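Local atomic coordinates of type II restriction enzyme BsoBI (Geobacillus stearothermophilus, PDB entry 1DC1), a protein that recognises the double-stranded DNA sequence 5'-CYCGRG-3' as a homodimer and cleaves each strand after the first cytosine. Residues D[40-45]-D[124-129]; D[72-75]-D[79-82]; D[101-106]-D[111-116]. All blocks are in the same frame, centred on the assembly; numbering follows the deposited sequence.

Contact 1. Residues D[40-45]-D[124-129]; sequences TPYIER and DSLGGT. With nucleotides of chain B.
Tyr-42 and Leu-126 join two long helices, 21-53 and 110-152, the second of which carries residues that meet the DNA. The local axes run nearly antiparallel, 157° apart and 11.2 Å from one another at closest approach, and the tyrosine ring spans that gap. Leu-126 lays its CB over one face of the ring, 4.0 Å from the centroid in a CH-pi contact. With Leu-126 CG anti to the backbone N (chi1 170°) and chi2 near 62°, CD1 comes over the same face near its rim, 3.5 Å from Tyr-42 CE1. On the other ring face, Arg-45 NH2 lies 3.3 Å above the plane near the ring centre, and Pro-41 O meets a face of that guanidinium. Ser-125 OG lies at the ring edge, 4.0 Å from Tyr-42 CE2. At the phenol end, Tyr-42 OH and Thr-129 OG1 are 3.4 Å apart, a weak hydrogen bond at most. The far side of helix 110-152 meets the minor-groove edge of the DNA: Gly-128, with no side chain, brings its CA to 3.2 Å from N3 of DA9 of chain B. The pairing thus rests on a buried ring held between Leu-126 and Arg-45, the weak hydroxyl bond adding little.

Contact 2. Residues D[72-75]-D[79-82]; sequences LLYA and SDKA. With nucleotides of chain B.
OP1 of DG10 of chain B is gripped from both segments, by Tyr-74 OH at 2.5 Å and by the backbone N of Asp-80 at 3.0 Å. This is phosphate binding at the start of an N-capped helix, helped by a tyrosine from the preceding helix 69-75. Ser-79 is the N-cap: its OG accepts from Ala-82 N (2.9 Å, N-H...O angle 160°) and donates to OP2 of DA9 of chain B at 2.8 Å, so that together with Asp-80 N the helix start meets two successive phosphates. The Asp-80 carboxylate comes to the edge of the Tyr-74 ring, OD1 lying 3.6 Å from CD2 with the two planes 87° apart, and the same edge faces OP1. Past the phosphates, Lys-81, a known DNA-contacting residue, reaches into the major groove. A bend at chi3 (-72°) turns its otherwise extended chain toward the bases. Lys-81 NZ donates to N7 of DA9 of chain B at 3.0 Å, an atom that adenine and guanine share, consistent with tolerance of either purine there. Asp-246 of the second subunit forms a salt bridge with the same ammonium. Lys-81 NZ also donates to O6 of DG10 of chain B, at 2.8 Å.

Contact 3. Residues D[101-106]-D[111-116]; sequences NFLEPA and IDELIF
Glu-113 lies between Leu-103 and Ala-106, near where the chain turns from helix 88-103 back into helix 110-152, and its side chain, through CB and CG, is the centre of the contact. Its CB meets Ala-106 CB at 3.6 Å, and its CG is equally far from Leu-103 CD2, so two methyl groups pack against successive methylenes. The same CG also approaches Phe-102 O at 3.6 Å, a van der Waals approach to a carbonyl that is itself one of two weak acceptors for Ala-106 N. Leu-103 extends obliquely across the glutamate, and one branch does all of its touching: CD2 also comes within 3.6 Å of Leu-114 N and 4.1 Å of Leu-114 CB.

The next shell meets the carboxylate. With Glu-113 CG placed opposite the backbone N (chi1 -176°) and the chain bent at chi2 (66°), the group turns off the line of the first methylenes, and Glu-113 OE2 lies 4.0 Å from Phe-102 CB. There OE2 forms a salt bridge with Arg-117, one turn further along helix 110-152, and Arg-117 in turn makes a cation-pi contact with the Phe-102 ring. OE1 pairs with Arg-47 of the second subunit. On the apolar side, Leu-98 touches both Leu-103 and Leu-114; Pro-59 and Leu-62 pack on Leu-103, and Leu-72 and Ala-75 on Leu-114.

One residue thus serves two environments: its methylenes fill the packing between the hairpin arms, while its carboxylate pairs within its own helix through OE2 and with the second subunit through OE1. An arginine at each oxygen would be expected to favour the ionised carboxylate, and the charge sits beside a mainly hydrophobic interface without lacking partners.

In the fold
Contacts 1 and 3 use helix 110-152, and contact 2 packs against it, all in the helical part of the chain, away from the sheet whose strands lead to the predicted magnesium ligands Asp-212, Glu-240 and Lys-242. Contacts 1 and 2, with centres 13 Å apart, meet the same two nucleotides, one from the minor groove and one through the phosphates and major groove; they touch directly where Ser-125 CB lies 3.4 Å from Tyr-74 OH. Contact 3 stands back, its nearest atom about 14 Å from the nucleic acid, yet joins contact 2 through Ala-75 CB and Leu-114 CD1, 3.5 Å apart. Contacts 1 and 3 do not touch, but both reach the second subunit.

Contact 1. Residues D[40-45]-D[124-129]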
# COMPACT_ATOMS: atom_id res chain seq x y z
N THR D 40 -3.78 -20.32 -10.80
CA THR D 40 -4.48 -21.18 -11.75
C THR D 40 -5.82 -20.64 -12.29
O THR D 40 -6.01 -20.66 -13.50
CB THR D 40 -4.62 -22.63 -11.14
OG1 THR D 40 -3.31 -23.07 -10.78
CG2 THR D 40 -5.18 -23.62 -12.16
N PRO D 41 -6.77 -20.17 -11.43
CA PRO D 41 -8.00 -19.66 -12.03
C PRO D 41 -7.75 -18.49 -12.98
O PRO D 41 -8.55 -18.28 -13.92
CB PRO D 41 -8.82 -19.23 -10.83
CG PRO D 41 -8.30 -20.04 -9.69
CD PRO D 41 -6.85 -20.13 -9.95
N TYR D 42 -6.68 -17.71 -12.74
CA TYR D 42 -6.40 -16.56 -13.63
C TYR D 42 -5.94 -17.04 -15.00
O TYR D 42 -6.39 -16.53 -16.04
CB TYR D 42 -5.36 -15.62 -13.04
CG TYR D 42 -5.89 -14.89 -11.84
CD1 TYR D 42 -5.94 -15.53 -10.60
CD2 TYR D 42 -6.36 -13.58 -11.95
CE1 TYR D 42 -6.44 -14.90 -9.50
CE2 TYR D 42 -6.89 -12.91 -10.83
CZ TYR D 42 -6.91 -13.59 -9.61
OH TYR D 42 -7.34 -12.98 -8.47
N ILE D 43 -5.04 -18.01 -14.99
CA ILE D 43 -4.54 -18.56 -16.25
C ILE D 43 -5.66 -19.29 -17.01
O ILE D 43 -5.78 -19.18 -18.24
CB ILE D 43 -3.34 -19.53 -16.02
CG1 ILE D 43 -2.21 -18.81 -15.26
CG2 ILE D 43 -2.87 -20.13 -17.40
CD1 ILE D 43 -1.63 -17.58 -15.98
N GLU D 44 -6.50 -20.03 -16.29
CA GLU D 44 -7.59 -20.74 -16.95
C GLU D 44 -8.60 -19.75 -17.53
O GLU D 44 -9.11 -19.99 -18.63
CB GLU D 44 -8.28 -21.74 -16.00
CG GLU D 44 -9.09 -22.75 -16.82
CD GLU D 44 -9.83 -23.79 -15.99
OE1 GLU D 44 -9.70 -23.77 -14.74
OE2 GLU D 44 -10.52 -24.66 -16.59
N ARG D 45 -8.89 -18.64 -16.83
CA ARG D 45 -9.80 -17.64 -17.40
C ARG D 45 -9.19 -17.05 -18.70
O ARG D 45 -9.92 -16.76 -19.65
CB ARG D 45 -10.12 -16.53 -16.39
CG ARG D 45 -11.16 -16.97 -15.32
CD ARG D 45 -11.59 -15.79 -14.39
NE ARG D 45 -10.53 -15.35 -13.47
CZ ARG D 45 -10.35 -15.85 -12.25
NH1 ARG D 45 -11.16 -16.79 -11.79
NH2 ARG D 45 -9.35 -15.43 -11.51
N ASP D 124 -2.25 -7.49 -11.65
CA ASP D 124 -2.37 -6.51 -10.55
C ASP D 124 -3.59 -6.92 -9.70
O ASP D 124 -3.61 -6.70 -8.50
CB ASP D 124 -2.55 -5.10 -11.13
CG ASP D 124 -1.93 -3.99 -10.25
OD1 ASP D 124 -1.46 -4.22 -9.13
OD2 ASP D 124 -1.93 -2.85 -10.72
N SER D 125 -4.60 -7.51 -10.34
CA SER D 125 -5.79 -8.00 -9.62
C SER D 125 -5.40 -9.18 -8.70
O SER D 125 -5.84 -9.21 -7.54
CB SER D 125 -6.89 -8.47 -10.58
OG SER D 125 -7.92 -9.12 -9.87
N LEU D 126 -4.60 -10.14 -9.22
CA LEU D 126 -4.14 -11.26 -8.41
C LEU D 126 -3.33 -10.70 -7.25
O LEU D 126 -3.52 -11.12 -6.15
CB LEU D 126 -3.30 -12.26 -9.22
CG LEU D 126 -2.59 -13.35 -8.37
CD1 LEU D 126 -3.57 -14.22 -7.63
CD2 LEU D 126 -1.69 -14.19 -9.22
N GLY D 127 -2.44 -9.73 -7.51
CA GLY D 127 -1.67 -9.09 -6.46
C GLY D 127 -2.57 -8.51 -5.37
O GLY D 127 -2.28 -8.70 -4.19
N GLY D 128 -3.66 -7.85 -5.77
CA GLY D 128 -4.63 -7.30 -4.83
C GLY D 128 -5.26 -8.39 -3.98
O GLY D 128 -5.36 -8.26 -2.76
N THR D 129 -5.66 -9.48 -4.62
CA THR D 129 -6.27 -10.62 -3.96
C THR D 129 -5.30 -11.22 -2.93
O THR D 129 -5.70 -11.50 -1.78
CB THR D 129 -6.63 -11.65 -5.02
OG1 THR D 129 -7.90 -11.28 -5.56
CG2 THR D 129 -6.65 -13.06 -4.45
P DA B 9 -5.49 0.42 -9.72
OP1 DA B 9 -4.29 0.67 -10.57
OP2 DA B 9 -6.74 1.16 -10.03
O5' DA B 9 -5.83 -1.15 -9.61
C5' DA B 9 -4.89 -2.20 -10.02
C4' DA B 9 -4.97 -3.38 -9.08
O4' DA B 9 -4.20 -3.16 -7.88
C3' DA B 9 -6.36 -3.73 -8.56
O3' DA B 9 -7.11 -4.41 -9.57
C2' DA B 9 -6.04 -4.56 -7.33
C1' DA B 9 -4.78 -3.88 -6.79
N9 DA B 9 -5.10 -2.90 -5.74
C8 DA B 9 -5.53 -1.60 -5.90
N7 DA B 9 -5.75 -0.98 -4.77
C5 DA B 9 -5.44 -1.93 -3.80
C6 DA B 9 -5.47 -1.89 -2.38
N6 DA B 9 -5.81 -0.83 -1.66
N1 DA B 9 -5.11 -3.01 -1.74
C2 DA B 9 -4.76 -4.09 -2.44
N3 DA B 9 -4.69 -4.25 -3.74
C4 DA B 9 -5.04 -3.12 -4.38
P DG B 10 -8.66 -4.74 -9.32
OP1 DG B 10 -9.17 -5.22 -10.63
OP2 DG B 10 -9.30 -3.58 -8.67
O5' DG B 10 -8.55 -6.00 -8.35
C5' DG B 10 -9.56 -6.33 -7.42
C4' DG B 10 -8.93 -7.02 -6.23
O4' DG B 10 -7.94 -6.15 -5.65
C3' DG B 10 -9.96 -7.24 -5.12
O3' DG B 10 -10.44 -8.56 -5.21
C2' DG B 10 -9.18 -7.06 -3.84
C1' DG B 10 -8.12 -6.05 -4.23
N9 DG B 10 -8.47 -4.67 -3.93
C8 DG B 10 -8.62 -3.64 -4.84
N7 DG B 10 -8.83 -2.49 -4.27
C5 DG B 10 -8.84 -2.77 -2.91
C6 DG B 10 -9.00 -1.89 -1.77
O6 DG B 10 -9.23 -0.68 -1.76
N1 DG B 10 -8.90 -2.59 -0.55
C2 DG B 10 -8.74 -3.97 -0.45
N2 DG B 10 -8.73 -4.48 0.83
N3 DG B 10 -8.62 -4.79 -1.50
C4 DG B 10 -8.65 -4.12 -2.68

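Contact 2. Residues D[72-75]-D[79-82]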
# COMPACT_ATOMS: atom_id res chain seq x y z
N LEU D 72 -12.46 -7.47 -22.23
CA LEU D 72 -11.93 -6.45 -23.13
C LEU D 72 -11.70 -5.13 -22.36
O LEU D 72 -10.65 -4.48 -22.55
CB LEU D 72 -12.89 -6.13 -24.31
CG LEU D 72 -13.21 -7.14 -25.39
CD1 LEU D 72 -14.04 -6.40 -26.49
CD2 LEU D 72 -11.94 -7.72 -25.98
N LEU D 73 -12.65 -4.75 -21.50
CA LEU D 73 -12.47 -3.53 -20.73
C LEU D 73 -11.25 -3.71 -19.82
O LEU D 73 -10.41 -2.79 -19.74
CB LEU D 73 -13.69 -3.19 -19.87
CG LEU D 73 -13.62 -1.94 -18.94
CD1 LEU D 73 -13.39 -0.64 -19.77
CD2 LEU D 73 -14.92 -1.86 -18.13
N TYR D 74 -11.12 -4.87 -19.18
CA TYR D 74 -9.98 -5.07 -18.32
C TYR D 74 -8.66 -5.01 -19.09
O TYR D 74 -7.71 -4.34 -18.65
CB TYR D 74 -10.10 -6.40 -17.55
CG TYR D 74 -9.44 -6.30 -16.17
CD1 TYR D 74 -8.03 -6.35 -16.04
CD2 TYR D 74 -10.20 -6.09 -15.01
CE1 TYR D 74 -7.40 -6.16 -14.77
CE2 TYR D 74 -9.59 -5.91 -13.77
CZ TYR D 74 -8.18 -5.94 -13.68
OH TYR D 74 -7.55 -5.71 -12.50
N ALA D 75 -8.60 -5.71 -20.22
CA ALA D 75 -7.40 -5.74 -21.08
C ALA D 75 -7.04 -4.36 -21.62
O ALA D 75 -5.88 -4.13 -21.98
CB ALA D 75 -7.59 -6.74 -22.25
N SER D 79 -8.78 -1.26 -14.34
CA SER D 79 -8.90 -2.12 -13.18
C SER D 79 -10.35 -2.08 -12.69
O SER D 79 -11.07 -1.15 -12.97
CB SER D 79 -7.97 -1.64 -12.07
OG SER D 79 -8.42 -0.37 -11.59
N ASP D 80 -10.78 -3.06 -11.93
CA ASP D 80 -12.15 -3.01 -11.44
C ASP D 80 -12.33 -1.83 -10.48
O ASP D 80 -13.43 -1.26 -10.39
CB ASP D 80 -12.55 -4.33 -10.81
CG ASP D 80 -12.85 -5.40 -11.86
OD1 ASP D 80 -13.01 -5.06 -13.06
OD2 ASP D 80 -12.93 -6.59 -11.48
N LYS D 81 -11.23 -1.44 -9.82
CA LYS D 81 -11.28 -0.28 -8.92
C LYS D 81 -11.54 0.99 -9.78
O LYS D 81 -12.40 1.80 -9.44
CB LYS D 81 -9.94 -0.14 -8.14
CG LYS D 81 -9.72 1.23 -7.55
CD LYS D 81 -8.73 1.24 -6.39
CE LYS D 81 -9.26 0.61 -5.11
NZ LYS D 81 -8.21 0.62 -4.02
N ALA D 82 -10.83 1.15 -10.90
CA ALA D 82 -11.02 2.32 -11.75
C ALA D 82 -12.39 2.33 -12.45
O ALA D 82 -12.97 3.40 -12.66
CB ALA D 82 -9.92 2.41 -12.83
P DG B 10 -8.66 -4.74 -9.32
OP1 DG B 10 -9.17 -5.22 -10.63
OP2 DG B 10 -9.30 -3.58 -8.67
O5' DG B 10 -8.55 -6.00 -8.35
C5' DG B 10 -9.56 -6.33 -7.42
C4' DG B 10 -8.93 -7.02 -6.23
O4' DG B 10 -7.94 -6.15 -5.65
C3' DG B 10 -9.96 -7.24 -5.12
O3' DG B 10 -10.44 -8.56 -5.21
C2' DG B 10 -9.18 -7.06 -3.84
C1' DG B 10 -8.12 -6.05 -4.23
N9 DG B 10 -8.47 -4.67 -3.93
C8 DG B 10 -8.62 -3.64 -4.84
N7 DG B 10 -8.83 -2.49 -4.27
C5 DG B 10 -8.84 -2.77 -2.91
C6 DG B 10 -9.00 -1.89 -1.77
O6 DG B 10 -9.23 -0.68 -1.76
N1 DG B 10 -8.90 -2.59 -0.55
C2 DG B 10 -8.74 -3.97 -0.45
N2 DG B 10 -8.73 -4.48 0.83
N3 DG B 10 -8.62 -4.79 -1.50
C4 DG B 10 -8.65 -4.12 -2.68
P DA B 9 -5.49 0.42 -9.72
OP1 DA B 9 -4.29 0.67 -10.57
OP2 DA B 9 -6.74 1.16 -10.03
O5' DA B 9 -5.83 -1.15 -9.61
C5' DA B 9 -4.89 -2.20 -10.02
C4' DA B 9 -4.97 -3.38 -9.08
O4' DA B 9 -4.20 -3.16 -7.88
C3' DA B 9 -6.36 -3.73 -8.56
O3' DA B 9 -7.11 -4.41 -9.57
C2' DA B 9 -6.04 -4.56 -7.33
C1' DA B 9 -4.78 -3.88 -6.79
N9 DA B 9 -5.10 -2.90 -5.74
C8 DA B 9 -5.53 -1.60 -5.90
N7 DA B 9 -5.75 -0.98 -4.77
C5 DA B 9 -5.44 -1.93 -3.80
C6 DA B 9 -5.47 -1.89 -2.38
N6 DA B 9 -5.81 -0.83 -1.66
N1 DA B 9 -5.11 -3.01 -1.74
C2 DA B 9 -4.76 -4.09 -2.44
N3 DA B 9 -4.69 -4.25 -3.74
C4 DA B 9 -5.04 -3.12 -4.38

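Contact 3. Residues D[101-106]-D[111-116]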
# COMPACT_ATOMS: atom_id res chain seq x y z
N ASN D 101 -5.30 0.94 -30.80
CA ASN D 101 -3.90 1.14 -30.44
C ASN D 101 -3.08 -0.10 -30.33
O ASN D 101 -1.84 -0.05 -30.51
CB ASN D 101 -3.79 1.90 -29.11
CG ASN D 101 -4.45 3.25 -29.17
OD1 ASN D 101 -4.44 3.89 -30.22
ND2 ASN D 101 -5.03 3.70 -28.04
N PHE D 102 -3.72 -1.21 -30.04
CA PHE D 102 -2.94 -2.44 -29.86
C PHE D 102 -3.34 -3.66 -30.71
O PHE D 102 -2.47 -4.33 -31.30
CB PHE D 102 -2.95 -2.81 -28.36
CG PHE D 102 -2.40 -1.72 -27.49
CD1 PHE D 102 -1.04 -1.40 -27.55
CD2 PHE D 102 -3.21 -1.04 -26.61
CE1 PHE D 102 -0.50 -0.41 -26.72
CE2 PHE D 102 -2.66 -0.05 -25.77
CZ PHE D 102 -1.31 0.27 -25.83
N LEU D 103 -4.62 -3.93 -30.81
CA LEU D 103 -5.04 -5.12 -31.51
C LEU D 103 -4.90 -5.01 -33.00
O LEU D 103 -4.37 -5.91 -33.62
CB LEU D 103 -6.45 -5.54 -31.09
CG LEU D 103 -6.69 -5.71 -29.56
CD1 LEU D 103 -8.05 -6.34 -29.30
CD2 LEU D 103 -5.58 -6.56 -28.92
N GLU D 104 -5.33 -3.91 -33.59
CA GLU D 104 -5.18 -3.79 -35.04
C GLU D 104 -3.69 -3.79 -35.38
O GLU D 104 -3.24 -4.47 -36.29
CB GLU D 104 -5.93 -2.57 -35.48
CG GLU D 104 -7.31 -2.67 -34.93
CD GLU D 104 -8.30 -1.76 -35.57
OE1 GLU D 104 -8.00 -0.56 -35.70
OE2 GLU D 104 -9.39 -2.28 -35.93
N PRO D 105 -2.90 -3.00 -34.67
CA PRO D 105 -1.46 -3.01 -34.95
C PRO D 105 -0.78 -4.40 -34.82
O PRO D 105 0.26 -4.62 -35.45
CB PRO D 105 -0.89 -2.00 -33.92
CG PRO D 105 -2.04 -1.05 -33.70
CD PRO D 105 -3.27 -1.94 -33.71
N ALA D 106 -1.32 -5.30 -33.98
CA ALA D 106 -0.74 -6.64 -33.79
C ALA D 106 -1.08 -7.54 -34.99
O ALA D 106 -0.59 -8.68 -35.11
CB ALA D 106 -1.25 -7.28 -32.51
N ILE D 111 -5.14 -11.87 -31.33
CA ILE D 111 -5.76 -12.63 -30.23
C ILE D 111 -4.75 -12.71 -29.08
O ILE D 111 -5.08 -12.37 -27.95
CB ILE D 111 -6.21 -14.09 -30.64
CG1 ILE D 111 -7.37 -14.04 -31.66
CG2 ILE D 111 -6.64 -14.88 -29.38
CD1 ILE D 111 -8.63 -13.28 -31.17
N ASP D 112 -3.52 -13.12 -29.35
CA ASP D 112 -2.58 -13.19 -28.24
C ASP D 112 -2.29 -11.79 -27.71
O ASP D 112 -2.01 -11.65 -26.54
CB ASP D 112 -1.28 -13.89 -28.63
CG ASP D 112 -1.37 -15.42 -28.53
OD1 ASP D 112 -2.39 -16.00 -28.09
OD2 ASP D 112 -0.39 -16.03 -28.93
N GLU D 113 -2.32 -10.75 -28.56
CA GLU D 113 -2.12 -9.38 -28.07
C GLU D 113 -3.18 -9.15 -26.95
O GLU D 113 -2.87 -8.65 -25.87
CB GLU D 113 -2.32 -8.34 -29.20
CG GLU D 113 -2.04 -6.89 -28.75
CD GLU D 113 -0.56 -6.63 -28.39
OE1 GLU D 113 0.31 -7.40 -28.85
OE2 GLU D 113 -0.24 -5.64 -27.66
N LEU D 114 -4.42 -9.53 -27.22
CA LEU D 114 -5.51 -9.37 -26.25
C LEU D 114 -5.29 -10.17 -24.98
O LEU D 114 -5.42 -9.66 -23.85
CB LEU D 114 -6.83 -9.83 -26.88
CG LEU D 114 -8.06 -9.86 -25.97
CD1 LEU D 114 -8.25 -8.51 -25.22
CD2 LEU D 114 -9.28 -10.19 -26.86
N ILE D 115 -4.98 -11.47 -25.16
CA ILE D 115 -4.75 -12.38 -24.02
C ILE D 115 -3.57 -11.93 -23.15
O ILE D 115 -3.66 -11.97 -21.93
CB ILE D 115 -4.52 -13.90 -24.46
CG1 ILE D 115 -5.65 -14.42 -25.40
CG2 ILE D 115 -4.45 -14.77 -23.24
CD1 ILE D 115 -7.07 -14.10 -24.97
N PHE D 116 -2.47 -11.52 -23.77
CA PHE D 116 -1.27 -11.04 -23.09
C PHE D 116 -1.63 -9.77 -22.29
O PHE D 116 -1.20 -9.63 -21.14
CB PHE D 116 -0.16 -10.68 -24.11
CG PHE D 116 0.49 -11.88 -24.77
CD1 PHE D 116 0.17 -13.20 -24.40
CD2 PHE D 116 1.44 -11.68 -25.76
CE1 PHE D 116 0.79 -14.32 -25.03
CE2 PHE D 116 2.06 -12.79 -26.40
CZ PHE D 116 1.73 -14.09 -26.03